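Local coordinates for protein CD180 antigen (Mus musculus, PDB 3T6Q) that may cooperate with MD-1 and TLR4 in the innate response of B cells to bacterial lipopolysaccharide, leading to NF-kappa-B activation, at residues Leu59-Leu64 with Leu83-Leu88; Ile319-Phe324 with Leu346-Asn351; Val429-His434 with His453-Gly458. One frame throughout, in Å; residues are numbered along the deposited sequence. Where two conformers were deposited one is given.

Contact 1: Leu59-Leu64 with Leu83-Leu88; sequences LTFLDL and LDTLVL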
loop_
_atom_site.group_PDB
_atom_site.type_symbol
_atom_site.label_atom_id
_atom_site.label_comp_id
_atom_site.label_asym_id
_atom_site.label_seq_id
_atom_site.Cartn_x
_atom_site.Cartn_y
_atom_site.Cartn_z
ATOM N N LEU A 59 11.631 29.150 -1.698
ATOM C CA LEU A 59 11.976 27.710 -1.692
ATOM C C LEU A 59 12.180 27.219 -3.112
ATOM O O LEU A 59 11.325 27.465 -3.995
ATOM C CB LEU A 59 10.876 26.868 -1.023
ATOM C CG LEU A 59 10.716 26.994 0.498
ATOM C CD1 LEU A 59 9.558 26.148 1.022
ATOM C CD2 LEU A 59 12.031 26.695 1.222
ATOM N N THR A 60 13.315 26.558 -3.357
ATOM C CA THR A 60 13.476 25.818 -4.621
ATOM C C THR A 60 13.455 24.277 -4.401
ATOM O O THR A 60 13.210 23.519 -5.329
ATOM C CB THR A 60 14.793 26.220 -5.342
ATOM O OG1 THR A 60 15.904 25.815 -4.547
ATOM C CG2 THR A 60 14.874 27.776 -5.515
ATOM N N PHE A 61 13.715 23.853 -3.174
ATOM C CA PHE A 61 13.793 22.426 -2.782
ATOM C C PHE A 61 13.052 22.284 -1.447
ATOM O O PHE A 61 13.410 22.929 -0.472
ATOM C CB PHE A 61 15.284 21.993 -2.593
ATOM C CG PHE A 61 15.463 20.533 -2.153
ATOM C CD1 PHE A 61 15.458 20.191 -0.796
ATOM C CD2 PHE A 61 15.590 19.514 -3.097
ATOM C CE1 PHE A 61 15.607 18.874 -0.385
ATOM C CE2 PHE A 61 15.727 18.186 -2.696
ATOM C CZ PHE A 61 15.734 17.873 -1.339
ATOM N N LEU A 62 12.051 21.416 -1.380
ATOM C CA LEU A 62 11.343 21.179 -0.120
ATOM C C LEU A 62 11.139 19.662 0.072
ATOM O O LEU A 62 10.481 19.025 -0.717
ATOM C CB LEU A 62 9.971 21.896 -0.167
ATOM C CG LEU A 62 8.997 21.690 1.020
ATOM C CD1 LEU A 62 9.666 22.135 2.289
ATOM C CD2 LEU A 62 7.686 22.412 0.750
ATOM N N ASP A 63 11.701 19.111 1.132
ATOM C CA ASP A 63 11.575 17.682 1.404
ATOM C C ASP A 63 10.705 17.450 2.669
ATOM O O ASP A 63 11.117 17.759 3.805
ATOM C CB ASP A 63 12.982 17.119 1.594
ATOM C CG ASP A 63 13.026 15.569 1.759
ATOM O OD1 ASP A 63 11.975 14.887 1.774
ATOM O OD2 ASP A 63 14.157 15.058 1.873
ATOM N N LEU A 64 9.531 16.882 2.436
ATOM C CA LEU A 64 8.555 16.529 3.469
ATOM C C LEU A 64 8.432 14.959 3.641
ATOM O O LEU A 64 7.393 14.442 4.037
ATOM C CB LEU A 64 7.217 17.141 3.070
ATOM C CG LEU A 64 7.223 18.690 2.953
ATOM C CD1 LEU A 64 5.983 19.163 2.210
ATOM C CD2 LEU A 64 7.359 19.354 4.300
ATOM N N LEU A 83 9.597 26.807 -6.783
ATOM C CA LEU A 83 9.868 25.421 -6.348
ATOM C C LEU A 83 10.308 24.545 -7.525
ATOM O O LEU A 83 9.637 24.488 -8.563
ATOM C CB LEU A 83 8.611 24.820 -5.732
ATOM C CG LEU A 83 8.696 24.122 -4.366
ATOM C CD1 LEU A 83 7.671 23.006 -4.309
ATOM C CD2 LEU A 83 10.052 23.659 -3.902
ATOM N N ASP A 84 11.459 23.899 -7.363
ATOM C CA ASP A 84 12.018 23.002 -8.392
ATOM C C ASP A 84 11.756 21.503 -8.055
ATOM O O ASP A 84 11.371 20.742 -8.930
ATOM C CB ASP A 84 13.522 23.282 -8.509
ATOM C CG ASP A 84 14.192 22.488 -9.630
ATOM O OD1 ASP A 84 13.769 22.602 -10.797
ATOM O OD2 ASP A 84 15.164 21.761 -9.355
ATOM N N THR A 85 11.952 21.120 -6.787
ATOM C CA THR A 85 11.820 19.702 -6.326
ATOM C C THR A 85 10.912 19.701 -5.116
ATOM O O THR A 85 11.099 20.503 -4.205
ATOM C CB THR A 85 13.203 19.128 -5.937
ATOM O OG1 THR A 85 13.995 19.069 -7.123
ATOM C CG2 THR A 85 13.127 17.666 -5.337
ATOM N N LEU A 86 9.905 18.842 -5.134
ATOM C CA LEU A 86 9.079 18.668 -3.936
ATOM C C LEU A 86 9.061 17.155 -3.585
ATOM O O LEU A 86 8.809 16.340 -4.455
ATOM C CB LEU A 86 7.673 19.140 -4.267
ATOM C CG LEU A 86 6.587 18.874 -3.184
ATOM C CD1 LEU A 86 6.981 19.555 -1.897
ATOM C CD2 LEU A 86 5.224 19.283 -3.729
ATOM N N VAL A 87 9.393 16.806 -2.344
ATOM C CA VAL A 87 9.446 15.374 -1.963
ATOM C C VAL A 87 8.336 15.094 -0.936
ATOM O O VAL A 87 8.398 15.609 0.176
ATOM C CB VAL A 87 10.787 15.037 -1.323
ATOM C CG1 VAL A 87 10.933 13.519 -1.084
ATOM C CG2 VAL A 87 11.973 15.521 -2.190
ATOM N N LEU A 88 7.327 14.320 -1.323
ATOM C CA LEU A 88 6.207 13.965 -0.404
ATOM C C LEU A 88 6.204 12.470 -0.077
ATOM O O LEU A 88 5.192 11.897 0.349
ATOM C CB LEU A 88 4.853 14.375 -1.028
ATOM C CG LEU A 88 4.625 15.902 -0.825
ATOM C CD1 LEU A 88 3.602 16.349 -1.863
ATOM C CD2 LEU A 88 4.165 16.247 0.607
#
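Phe61, Leu62 and Asp63 pair in parallel with Thr85, Leu86 and Val87, as neighbouring strands in the parallel sheet of a leucine-rich repeat solenoid. The axes of 61-63 and 85-87 approach to 4.9 Å and run almost parallel. Thr60 O accepts two hydrogen bonds, from Asp84 N at 2.7 Å and from Thr85 N. Hydrogen bonds from Leu62 N to Thr85 O, Val87 N to Leu62 O and Leu64 N to Val87 O continue the pairing. The strands belong to LRR 2 and LRR 3, and their leucines turn to the buried side of the sheet. Leu62 and Leu86 lie alongside each other there, CD2 of Leu62 being 4.0 Å from CD1 of Leu86. Two residues on, Leu64 CD1 meets Leu88 CD2 at 3.8 Å. Leu83 CD2 lies 4.1 Å from Leu62 CB. The other side carries Phe61, Asp63, Thr85 and Val87. The Phe61 ring lies next to Thr85, with CD2 to CB at 3.7 Å. Asp63 has CG anti to its backbone N (chi1 -174°), and this brings OD1 within 3.3 Å of Val87 CB. Thr65 OG1 hydrogen-bonds to OD1, while OD2 forms a salt bridge with a basic side chain of another protein chain.

Contact 2: Ile319-Phe324 with Leu346-Asn351; sequences ISASNF and LENLEN. With NAG (2-acetamido-2-deoxy-beta-D-glucopyranose), chain T.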
loop_
_atom_site.group_PDB
_atom_site.type_symbol
_atom_site.label_atom_id
_atom_site.label_comp_id
_atom_site.label_asym_id
_atom_site.label_seq_id
_atom_site.Cartn_x
_atom_site.Cartn_y
_atom_site.Cartn_z
ATOM N N ILE A 319 36.693 -17.301 -21.593
ATOM C CA ILE A 319 35.737 -16.335 -22.119
ATOM C C ILE A 319 35.670 -16.431 -23.648
ATOM O O ILE A 319 34.742 -15.874 -24.246
ATOM C CB ILE A 319 35.950 -14.872 -21.625
ATOM C CG1 ILE A 319 37.154 -14.188 -22.329
ATOM C CG2 ILE A 319 36.112 -14.854 -20.096
ATOM C CD1 ILE A 319 37.111 -12.652 -22.317
ATOM N N SER A 320 36.637 -17.131 -24.260
ATOM C CA SER A 320 36.718 -17.281 -25.723
ATOM C C SER A 320 36.649 -15.938 -26.446
ATOM O O SER A 320 35.667 -15.649 -27.156
ATOM C CB SER A 320 35.580 -18.204 -26.223
ATOM O OG SER A 320 35.752 -19.520 -25.699
ATOM N N ALA A 321 37.690 -15.130 -26.273
ATOM C CA ALA A 321 37.703 -13.758 -26.742
ATOM C C ALA A 321 37.617 -13.637 -28.270
ATOM O O ALA A 321 37.375 -12.533 -28.788
ATOM C CB ALA A 321 38.987 -13.073 -26.232
ATOM N N SER A 322 37.865 -14.748 -28.984
ATOM C CA SER A 322 37.641 -14.826 -30.440
ATOM C C SER A 322 36.174 -14.471 -30.777
ATOM O O SER A 322 35.893 -14.052 -31.871
ATOM C CB SER A 322 37.982 -16.238 -30.968
ATOM O OG SER A 322 37.148 -17.211 -30.301
ATOM N N ASN A 323 35.253 -14.627 -29.829
ATOM C CA ASN A 323 33.857 -14.218 -30.003
ATOM C C ASN A 323 33.641 -12.705 -30.149
ATOM O O ASN A 323 32.605 -12.282 -30.632
ATOM C CB ASN A 323 33.030 -14.657 -28.814
ATOM C CG ASN A 323 32.889 -16.153 -28.735
ATOM O OD1 ASN A 323 32.793 -16.843 -29.760
ATOM N ND2 ASN A 323 32.866 -16.679 -27.503
ATOM N N PHE A 324 34.581 -11.888 -29.670
ATOM C CA PHE A 324 34.292 -10.445 -29.527
ATOM C C PHE A 324 35.363 -9.568 -30.178
ATOM O O PHE A 324 35.964 -8.731 -29.478
ATOM C CB PHE A 324 34.184 -10.066 -28.037
ATOM C CG PHE A 324 33.482 -11.099 -27.196
ATOM C CD1 PHE A 324 32.118 -11.286 -27.316
ATOM C CD2 PHE A 324 34.199 -11.859 -26.276
ATOM C CE1 PHE A 324 31.451 -12.218 -26.540
ATOM C CE2 PHE A 324 33.540 -12.783 -25.486
ATOM C CZ PHE A 324 32.176 -12.972 -25.632
ATOM N N LEU A 346 43.702 -12.858 -24.487
ATOM C CA LEU A 346 42.957 -11.717 -25.023
ATOM C C LEU A 346 43.610 -11.193 -26.313
ATOM O O LEU A 346 43.275 -10.120 -26.815
ATOM C CB LEU A 346 42.831 -10.596 -23.975
ATOM C CG LEU A 346 42.158 -10.879 -22.643
ATOM C CD1 LEU A 346 42.063 -9.632 -21.769
ATOM C CD2 LEU A 346 40.750 -11.453 -22.825
ATOM N N GLU A 347 44.519 -11.968 -26.891
ATOM C CA GLU A 347 45.340 -11.419 -27.971
ATOM C C GLU A 347 44.544 -10.967 -29.252
ATOM O O GLU A 347 45.056 -10.166 -30.039
ATOM C CB GLU A 347 46.450 -12.399 -28.332
ATOM C CG GLU A 347 45.922 -13.690 -28.954
ATOM C CD GLU A 347 47.037 -14.696 -29.265
ATOM O OE1 GLU A 347 46.686 -15.795 -29.731
ATOM O OE2 GLU A 347 48.234 -14.402 -29.021
ATOM N N ASN A 348 43.333 -11.475 -29.487
ATOM C CA ASN A 348 42.593 -10.998 -30.675
ATOM C C ASN A 348 41.777 -9.731 -30.428
ATOM O O ASN A 348 41.158 -9.197 -31.353
ATOM C CB ASN A 348 41.742 -12.087 -31.321
ATOM C CG ASN A 348 41.231 -13.078 -30.318
ATOM O OD1 ASN A 348 41.290 -14.309 -30.533
ATOM N ND2 ASN A 348 40.766 -12.559 -29.180
ATOM N N LEU A 349 41.795 -9.224 -29.194
ATOM C CA LEU A 349 41.092 -7.980 -28.921
ATOM C C LEU A 349 41.941 -6.777 -29.261
ATOM O O LEU A 349 42.340 -5.978 -28.392
ATOM C CB LEU A 349 40.610 -7.943 -27.478
ATOM C CG LEU A 349 39.773 -9.147 -27.082
ATOM C CD1 LEU A 349 39.340 -9.019 -25.633
ATOM C CD2 LEU A 349 38.546 -9.279 -27.966
ATOM N N GLU A 350 42.206 -6.614 -30.553
ATOM C CA GLU A 350 43.100 -5.557 -31.005
ATOM C C GLU A 350 42.594 -4.125 -30.775
ATOM O O GLU A 350 43.394 -3.168 -30.734
ATOM C CB GLU A 350 43.453 -5.764 -32.507
ATOM C CG GLU A 350 42.248 -5.623 -33.443
ATOM C CD GLU A 350 42.634 -5.817 -34.922
ATOM O OE1 GLU A 350 42.333 -4.933 -35.745
ATOM O OE2 GLU A 350 43.270 -6.833 -35.252
ATOM N N ASN A 351 41.277 -4.000 -30.604
ATOM C CA ASN A 351 40.632 -2.724 -30.394
ATOM C C ASN A 351 40.426 -2.394 -28.919
ATOM O O ASN A 351 39.872 -1.349 -28.616
ATOM C CB ASN A 351 39.278 -2.720 -31.105
ATOM C CG ASN A 351 39.418 -2.937 -32.596
ATOM O OD1 ASN A 351 40.092 -2.168 -33.258
ATOM N ND2 ASN A 351 38.824 -4.010 -33.112
HETATM C C1 NAG T . 47.299 -8.835 -32.841
HETATM C C2 NAG T . 46.487 -9.897 -33.594
HETATM C C3 NAG T . 46.502 -9.654 -35.106
HETATM C C4 NAG T . 46.182 -8.189 -35.441
HETATM C C5 NAG T . 47.037 -7.204 -34.628
HETATM C C6 NAG T . 46.516 -5.773 -34.799
HETATM C C7 NAG T . 46.273 -12.287 -33.043
HETATM C C8 NAG T . 46.996 -13.573 -32.829
HETATM N N2 NAG T . 47.043 -11.227 -33.338
HETATM O O3 NAG T . 45.517 -10.509 -35.666
HETATM O O4 NAG T . 46.270 -7.927 -36.845
HETATM O O5 NAG T . 46.965 -7.503 -33.225
HETATM O O6 NAG T . 47.324 -4.953 -33.967
HETATM O O7 NAG T . 45.044 -12.247 -32.944
#
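Ile319, Ala321 and Phe324 meet Leu346 and Leu349 through apolar side chains, with no hydrogen bond between the two segments. Ile319 carries CG1 between its backbone N and carbonyl carbon (chi1 76°), and CD1 extends from there to Leu346 CD2 at 3.9 Å. The two side chains cross at about a right angle. Leu346 has CG anti to its carbonyl carbon (chi1 -59°). This turns CD2 toward the other loop, where it also lies 4.2 Å from Ala321 CB. Leu349 shares this conformation, and its CG reaches Ala321 CB at 4.1 Å. The small Ala321 methyl is thus touched by two leucines. Beyond it, Leu349 CD2 packs tightly against Phe324 O at 3.0 Å. The Phe324 ring has Asn323 CB over the centre of one face. In the conformer given, the Asn348 amide lies beside Ala321 and Ser322, with ND2 3.5 Å from Ala321 CB. Glu347, Asn348 and Glu350 line the sugar carried by Asn374, whose ND2 hydrogen-bonds to Glu347 O. A 3-10 segment at 321-323 faces a type I turn from Leu346 to Leu349. Such loops, each linking one strand to the next and stacked on those of neighbouring repeats, form the convex side of a leucine-rich repeat solenoid.

Contact 3: Val429-His434 with His453-Gly458; sequences VLNLSH and HLNLQG. With NAG (2-acetamido-2-deoxy-beta-D-glucopyranose), chain F.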
loop_
_atom_site.group_PDB
_atom_site.type_symbol
_atom_site.label_atom_id
_atom_site.label_comp_id
_atom_site.label_asym_id
_atom_site.label_seq_id
_atom_site.Cartn_x
_atom_site.Cartn_y
_atom_site.Cartn_z
ATOM N N VAL A 429 48.221 8.480 -14.884
ATOM C CA VAL A 429 47.659 8.186 -13.558
ATOM C C VAL A 429 48.100 6.773 -13.136
ATOM O O VAL A 429 47.877 5.802 -13.879
ATOM C CB VAL A 429 46.109 8.240 -13.528
ATOM C CG1 VAL A 429 45.588 7.819 -12.138
ATOM C CG2 VAL A 429 45.578 9.634 -13.865
ATOM N N LEU A 430 48.718 6.668 -11.957
ATOM C CA LEU A 430 49.219 5.377 -11.470
ATOM C C LEU A 430 48.818 5.249 -9.993
ATOM O O LEU A 430 49.201 6.109 -9.171
ATOM C CB LEU A 430 50.750 5.299 -11.642
ATOM C CG LEU A 430 51.501 4.079 -11.122
ATOM C CD1 LEU A 430 50.939 2.765 -11.697
ATOM C CD2 LEU A 430 52.988 4.196 -11.463
ATOM N N ASN A 431 48.026 4.218 -9.664
ATOM C CA ASN A 431 47.572 4.061 -8.288
ATOM C C ASN A 431 48.250 2.803 -7.738
ATOM O O ASN A 431 47.967 1.687 -8.195
ATOM C CB ASN A 431 46.023 3.983 -8.186
ATOM C CG ASN A 431 45.525 4.003 -6.741
ATOM O OD1 ASN A 431 46.282 3.761 -5.823
ATOM N ND2 ASN A 431 44.253 4.271 -6.539
ATOM N N LEU A 432 49.112 3.010 -6.740
ATOM C CA LEU A 432 49.868 1.933 -6.077
ATOM C C LEU A 432 49.582 1.885 -4.579
ATOM O O LEU A 432 50.436 1.448 -3.779
ATOM C CB LEU A 432 51.390 2.147 -6.282
ATOM C CG LEU A 432 51.835 2.143 -7.780
ATOM C CD1 LEU A 432 53.299 2.480 -7.990
ATOM C CD2 LEU A 432 51.558 0.782 -8.416
ATOM N N SER A 433 48.415 2.373 -4.211
ATOM C CA SER A 433 47.983 2.396 -2.818
ATOM C C SER A 433 48.144 0.986 -2.234
ATOM O O SER A 433 47.653 0.022 -2.810
ATOM C CB SER A 433 46.530 2.826 -2.764
ATOM O OG SER A 433 46.093 2.881 -1.425
ATOM N N HIS A 434 48.816 0.864 -1.084
ATOM C CA HIS A 434 49.035 -0.473 -0.437
ATOM C C HIS A 434 49.672 -1.559 -1.269
ATOM O O HIS A 434 49.500 -2.732 -0.980
ATOM C CB HIS A 434 47.718 -0.948 0.209
ATOM C CG HIS A 434 47.170 0.039 1.184
ATOM N ND1 HIS A 434 47.315 -0.102 2.532
ATOM C CD2 HIS A 434 46.480 1.212 0.986
ATOM C CE1 HIS A 434 46.737 0.937 3.149
ATOM N NE2 HIS A 434 46.223 1.744 2.207
ATOM N N HIS A 453 49.904 11.923 -11.796
ATOM C CA HIS A 453 49.114 11.586 -10.600
ATOM C C HIS A 453 49.618 10.250 -10.089
ATOM O O HIS A 453 49.561 9.226 -10.796
ATOM C CB HIS A 453 47.625 11.558 -10.977
ATOM C CG HIS A 453 46.665 11.324 -9.848
ATOM N ND1 HIS A 453 45.335 11.559 -9.973
ATOM C CD2 HIS A 453 46.845 10.773 -8.574
ATOM C CE1 HIS A 453 44.703 11.214 -8.838
ATOM N NE2 HIS A 453 45.618 10.719 -7.981
ATOM N N LEU A 454 50.165 10.246 -8.864
ATOM C CA LEU A 454 50.725 9.005 -8.307
ATOM C C LEU A 454 50.193 8.811 -6.913
ATOM O O LEU A 454 50.392 9.694 -6.040
ATOM C CB LEU A 454 52.249 9.061 -8.257
ATOM C CG LEU A 454 53.029 7.899 -7.640
ATOM C CD1 LEU A 454 52.776 6.630 -8.464
ATOM C CD2 LEU A 454 54.511 8.244 -7.576
ATOM N N ASN A 455 49.487 7.693 -6.685
ATOM C CA ASN A 455 48.953 7.471 -5.349
ATOM C C ASN A 455 49.809 6.395 -4.724
ATOM O O ASN A 455 49.844 5.250 -5.211
ATOM C CB ASN A 455 47.455 7.057 -5.399
ATOM C CG ASN A 455 46.812 6.890 -4.018
ATOM O OD1 ASN A 455 45.648 7.215 -3.858
ATOM N ND2 ASN A 455 47.523 6.342 -3.054
ATOM N N LEU A 456 50.495 6.754 -3.633
ATOM C CA LEU A 456 51.293 5.790 -2.888
ATOM C C LEU A 456 50.886 5.674 -1.443
ATOM O O LEU A 456 51.732 5.389 -0.566
ATOM C CB LEU A 456 52.757 6.197 -2.938
ATOM C CG LEU A 456 53.461 6.193 -4.287
ATOM C CD1 LEU A 456 54.854 6.723 -4.107
ATOM C CD2 LEU A 456 53.499 4.783 -4.872
ATOM N N GLN A 457 49.602 5.866 -1.154
ATOM C CA GLN A 457 49.134 5.686 0.193
ATOM C C GLN A 457 49.497 4.285 0.683
ATOM O O GLN A 457 49.356 3.302 -0.060
ATOM C CB GLN A 457 47.620 5.878 0.223
ATOM C CG GLN A 457 47.040 5.844 1.610
ATOM C CD GLN A 457 45.531 5.961 1.637
ATOM O OE1 GLN A 457 44.844 5.064 2.117
ATOM N NE2 GLN A 457 45.016 7.069 1.156
ATOM N N GLY A 458 49.941 4.165 1.946
ATOM C CA GLY A 458 50.264 2.833 2.498
ATOM C C GLY A 458 51.496 2.090 1.962
ATOM O O GLY A 458 51.598 0.864 2.106
HETATM C C1 NAG F . 43.335 4.601 -7.589
HETATM C C2 NAG F . 41.860 4.330 -7.253
HETATM C C3 NAG F . 41.000 4.863 -8.419
HETATM C C4 NAG F . 41.296 6.347 -8.748
HETATM C C5 NAG F . 42.806 6.563 -8.909
HETATM C C6 NAG F . 43.180 8.041 -9.062
HETATM C C7 NAG F . 41.166 2.354 -5.935
HETATM C C8 NAG F . 40.999 0.841 -5.880
HETATM N N2 NAG F . 41.652 2.877 -7.055
HETATM O O3 NAG F . 39.614 4.730 -8.073
HETATM O O4 NAG F . 40.749 6.681 -10.035
HETATM O O5 NAG F . 43.526 6.015 -7.805
HETATM O O6 NAG F . 42.678 8.777 -7.963
HETATM O O7 NAG F . 40.852 3.049 -4.971
#
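Val429, Leu430 and Asn431 lie beside His453, Leu454 and Asn455 as parallel strands. Hydrogen bonds from Leu430 N to His453 O, Asn455 N to Leu430 O and Leu432 N to Asn455 O join the backbones. On the buried side the leucines fit one behind the next. Leu454 CD1 fills the dip between Leu430 and Leu432, touching Leu430 CD2 at 3.9 Å and Leu432 CD1 at 4.2 Å. Leu456 CD2 then presses on Leu432 CB at 3.7 Å. The other side carries Val429, Asn431, His453 and Asn455. Val429 CG1 lies obliquely beside the His453 ring. Asn431 ND2 is bonded covalently to the sugar, whose O6 comes within 3.3 Å of His453 CE1. Asp406 OD2 hydrogen-bonds to this sugar. Asn431 OD1 accepts a hydrogen bond from Ser433 N, two residues on (3.0 Å), closing an Asx turn, and rests 3.5 Å from Asn455 CB.

After the strands, His434 N hydrogen-bonds to Gln457 O at 2.7 Å. The His434 ring lies flat over the CA of Gly458, a CH-pi contact 4.1 Å from the ring centroid. The absence of a CB at Gly458 makes the hollow that the ring fills, and its positive phi also suits glycine. Gln457 OE1 stands at the edge of this ring, while Phe409 stacks with it. Asn459 ND2 hydrogen-bonds to both Leu432 O and Leu456 O, binding the two turns together. Parallel strands with leucines inward, followed by an asparagine tied to the backbone of its own and the preceding turn, are the signature of leucine-rich repeats.

How the contacts relate
The three contacts follow one another along the chain, and each joins successive turns of the same curved solenoid. Contacts 1 and 3 are strand pairs of its parallel sheet. Contact 2 joins loops between strands. The centres of contacts 1 and 3 are 42 Å apart, on opposite sides of the chain's centre. Contact 2 lies 50 Å from contact 1 and 30 Å from contact 3, centre to centre. None touches another; even contacts 2 and 3 keep their nearest atoms about 18 Å apart. Contacts 2 and 3 each border an N-linked sugar, on opposite surfaces of the solenoid. Contact 1 instead meets another protein chain of the assembly, through an aspartate.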